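Long-range contact in 3-hydroxyacyl-CoA dehydrogenase (PDB 1ZEJ), which probably acts as an NAD-dependent dehydrogenase of the 3-hydroxyacyl-CoA dehydrogenase family, working as a homodimer: residues S111-A116 with V143-T148. Sequence-based numbering, arbitrary orientation.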
ATOM      1  N   SER A 111      -9.754 -16.291  14.935  1.00 31.96           N
ATOM      2  CA  SER A 111      -9.169 -15.634  16.108  1.00 30.99           C
ATOM      3  C   SER A 111      -8.262 -16.557  16.950  1.00 29.90           C
ATOM      4  O   SER A 111      -8.685 -17.631  17.386  1.00 27.61           O
ATOM      5  CB  SER A 111     -10.338 -15.121  16.955  1.00 31.22           C
ATOM      6  OG  SER A 111      -9.973 -14.755  18.254  1.00 30.54           O
ATOM      7  N   VAL A 112      -7.028 -16.138  17.201  1.00 30.18           N
ATOM      8  CA  VAL A 112      -6.118 -16.910  18.033  1.00 29.43           C
ATOM      9  C   VAL A 112      -6.593 -16.985  19.471  1.00 28.59           C
ATOM     10  O   VAL A 112      -6.360 -18.012  20.155  1.00 27.81           O
ATOM     11  CB  VAL A 112      -4.635 -16.404  17.984  1.00 29.70           C
ATOM     12  CG1 VAL A 112      -4.102 -16.544  16.561  1.00 34.00           C
ATOM     13  CG2 VAL A 112      -4.507 -14.945  18.499  1.00 31.96           C
ATOM     14  N   ASP A 113      -7.267 -15.934  19.928  1.00 27.91           N
ATOM     15  CA  ASP A 113      -7.844 -15.961  21.273  1.00 29.01           C
ATOM     16  C   ASP A 113      -8.977 -16.990  21.368  1.00 28.80           C
ATOM     17  O   ASP A 113      -9.093 -17.699  22.376  1.00 28.38           O
ATOM     18  CB  ASP A 113      -8.302 -14.575  21.706  1.00 29.74           C
ATOM     19  CG  ASP A 113      -7.116 -13.688  22.115  1.00 31.65           C
ATOM     20  OD1 ASP A 113      -6.734 -13.727  23.271  1.00 34.06           O
ATOM     21  OD2 ASP A 113      -6.589 -12.969  21.278  1.00 35.74           O
ATOM     22  N   ASP A 114      -9.789 -17.117  20.321  1.00 28.21           N
ATOM     23  CA  ASP A 114     -10.882 -18.107  20.375  1.00 27.69           C
ATOM     24  C   ASP A 114     -10.323 -19.544  20.382  1.00 27.30           C
ATOM     25  O   ASP A 114     -10.849 -20.449  21.054  1.00 26.72           O
ATOM     26  CB  ASP A 114     -11.857 -17.936  19.225  1.00 28.03           C
ATOM     27  CG  ASP A 114     -12.719 -16.720  19.356  1.00 29.76           C
ATOM     28  OD1 ASP A 114     -12.662 -15.954  20.355  1.00 30.50           O
ATOM     29  OD2 ASP A 114     -13.472 -16.522  18.409  1.00 31.19           O
ATOM     30  N   ILE A 115      -9.255 -19.771  19.622  1.00 27.22           N
ATOM     31  CA  ILE A 115      -8.560 -21.043  19.678  1.00 27.49           C
ATOM     32  C   ILE A 115      -7.919 -21.285  21.060  1.00 27.84           C
ATOM     33  O   ILE A 115      -8.158 -22.324  21.704  1.00 28.65           O
ATOM     34  CB  ILE A 115      -7.469 -21.150  18.587  1.00 27.02           C
ATOM     35  CG1 ILE A 115      -8.106 -21.168  17.205  1.00 28.66           C
ATOM     36  CG2 ILE A 115      -6.630 -22.405  18.795  1.00 26.52           C
ATOM     37  CD1 ILE A 115      -7.108 -20.893  16.084  1.00 28.92           C
ATOM     38  N   ALA A 116      -7.157 -20.303  21.523  1.00 27.06           N
ATOM     39  CA  ALA A 116      -6.405 -20.429  22.770  1.00 28.00           C
ATOM     40  C   ALA A 116      -7.277 -20.733  23.946  1.00 26.99           C
ATOM     41  O   ALA A 116      -6.900 -21.473  24.821  1.00 27.89           O
ATOM     42  CB  ALA A 116      -5.665 -19.141  23.042  1.00 27.65           C
ATOM     43  N   VAL A 143       1.055 -13.846  15.776  1.00 27.93           N
ATOM     44  CA  VAL A 143      -0.145 -13.235  16.306  1.00 27.55           C
ATOM     45  C   VAL A 143      -0.405 -13.900  17.651  1.00 27.72           C
ATOM     46  O   VAL A 143      -0.706 -15.082  17.709  1.00 26.37           O
ATOM     47  CB  VAL A 143      -1.316 -13.404  15.357  1.00 27.41           C
ATOM     48  CG1 VAL A 143      -2.545 -12.649  15.878  1.00 26.48           C
ATOM     49  CG2 VAL A 143      -0.961 -12.899  13.963  1.00 24.92           C
ATOM     50  N   ILE A 144      -0.256 -13.135  18.717  1.00 28.00           N
ATOM     51  CA  ILE A 144      -0.372 -13.682  20.045  1.00 29.04           C
ATOM     52  C   ILE A 144      -1.777 -13.542  20.647  1.00 27.73           C
ATOM     53  O   ILE A 144      -2.527 -12.608  20.362  1.00 27.60           O
ATOM     54  CB  ILE A 144       0.732 -13.157  20.976  1.00 29.05           C
ATOM     55  CG1 ILE A 144       0.546 -11.697  21.360  1.00 30.17           C
ATOM     56  CG2 ILE A 144       2.113 -13.363  20.312  1.00 32.40           C
ATOM     57  CD1 ILE A 144       1.324 -11.333  22.571  1.00 31.21           C
ATOM     58  N   SER A 145      -2.124 -14.494  21.489  1.00 27.54           N
ATOM     59  CA  SER A 145      -3.360 -14.406  22.241  1.00 26.72           C
ATOM     60  C   SER A 145      -3.062 -13.713  23.562  1.00 27.61           C
ATOM     61  O   SER A 145      -1.889 -13.471  23.883  1.00 26.92           O
ATOM     62  CB  SER A 145      -3.925 -15.782  22.463  1.00 26.88           C
ATOM     63  OG  SER A 145      -3.312 -16.447  23.560  1.00 26.28           O
ATOM     64  N   ARG A 146      -4.115 -13.443  24.341  1.00 26.88           N
ATOM     65  CA  ARG A 146      -3.937 -12.946  25.741  1.00 27.81           C
ATOM     66  C   ARG A 146      -3.257 -13.941  26.662  1.00 26.72           C
ATOM     67  O   ARG A 146      -2.776 -13.570  27.701  1.00 27.62           O
ATOM     68  CB  ARG A 146      -5.268 -12.505  26.344  1.00 27.96           C
ATOM     69  CG  ARG A 146      -6.339 -13.558  26.476  1.00 27.06           C
ATOM     70  CD  ARG A 146      -7.672 -12.870  26.761  1.00 29.61           C
ATOM     71  NE  ARG A 146      -8.641 -13.797  27.324  1.00 31.97           N
ATOM     72  CZ  ARG A 146      -9.440 -14.573  26.601  1.00 33.31           C
ATOM     73  NH1 ARG A 146      -9.368 -14.584  25.270  1.00 33.30           N
ATOM     74  NH2 ARG A 146     -10.292 -15.376  27.214  1.00 33.78           N
ATOM     75  N   PHE A 147      -3.148 -15.190  26.244  1.00 26.31           N
ATOM     76  CA  PHE A 147      -2.520 -16.236  27.041  1.00 26.98           C
ATOM     77  C   PHE A 147      -1.057 -16.466  26.760  1.00 26.58           C
ATOM     78  O   PHE A 147      -0.354 -17.012  27.580  1.00 27.64           O
ATOM     79  CB  PHE A 147      -3.214 -17.574  26.826  1.00 27.27           C
ATOM     80  CG  PHE A 147      -4.702 -17.571  27.092  1.00 26.03           C
ATOM     81  CD1 PHE A 147      -5.200 -17.890  28.332  1.00 28.43           C
ATOM     82  CD2 PHE A 147      -5.615 -17.329  26.053  1.00 28.65           C
ATOM     83  CE1 PHE A 147      -6.590 -17.904  28.572  1.00 29.37           C
ATOM     84  CE2 PHE A 147      -7.009 -17.369  26.289  1.00 27.58           C
ATOM     85  CZ  PHE A 147      -7.484 -17.658  27.543  1.00 27.59           C
ATOM     86  N   THR A 148      -0.620 -16.161  25.552  1.00 28.33           N
ATOM     87  CA  THR A 148       0.695 -16.514  25.079  1.00 26.93           C
ATOM     88  C   THR A 148       1.758 -15.894  25.997  1.00 28.24           C
ATOM     89  O   THR A 148       1.724 -14.675  26.304  1.00 27.96           O
ATOM     90  CB  THR A 148       0.927 -15.983  23.639  1.00 27.24           C
ATOM     91  OG1 THR A 148      -0.141 -16.366  22.739  1.00 23.26           O
ATOM     92  CG2 THR A 148       2.260 -16.489  23.126  1.00 27.15           C
TER
HETATM   93  O   HOH W   1     -11.653 -15.067  22.959  1.00 40.22           O
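Asp113 and Arg146 illustrate how one carboxylate oxygen can tie a short helix to the loop leaving a strand. Asp113 OD1 takes the backbone N-H of Arg146 in an almost straight bond, OD1 to N 2.8 Å, on its syn side but 25° out of the carboxylate plane. Asp113 OD1 also forms a salt bridge with Arg146 NH1 at 3.4 Å, whose hydrogen bond is weak, the carboxylate and guanidinium planes only 16° apart. With CG between the backbone N and the carbonyl carbon (chi1 61°), the extended Arg146 chain runs past Asp113 OD1 and brings NH1 to it. A water links NH1 to Asp114 OD1, and NH2 pairs with Glu117. With an alanine in place of Asp113, the Arg146 amide would probably lose its acceptor and the guanidinium would be freer to turn. Behind these polar groups, Ser145 OG accepts from Phe147 N (3.0 Å), closing an ST turn in the loop after the strand. Ala116 CB rests obliquely against Phe147 CD2 at 3.5 Å and also touches Ser145 OG. Phe147 CE2, in turn, lies over the guanidinium centre. Deeper in, Val112 CG2 packs on Ile144 O (3.6 Å) and on Val143 CG1. The whole joins helix 112-116, N-capped by Ser111, to the end of strand 139-144 in the Rossmann-type NAD-binding domain, where Val143 nears His129, a residue predicted to matter for catalysis.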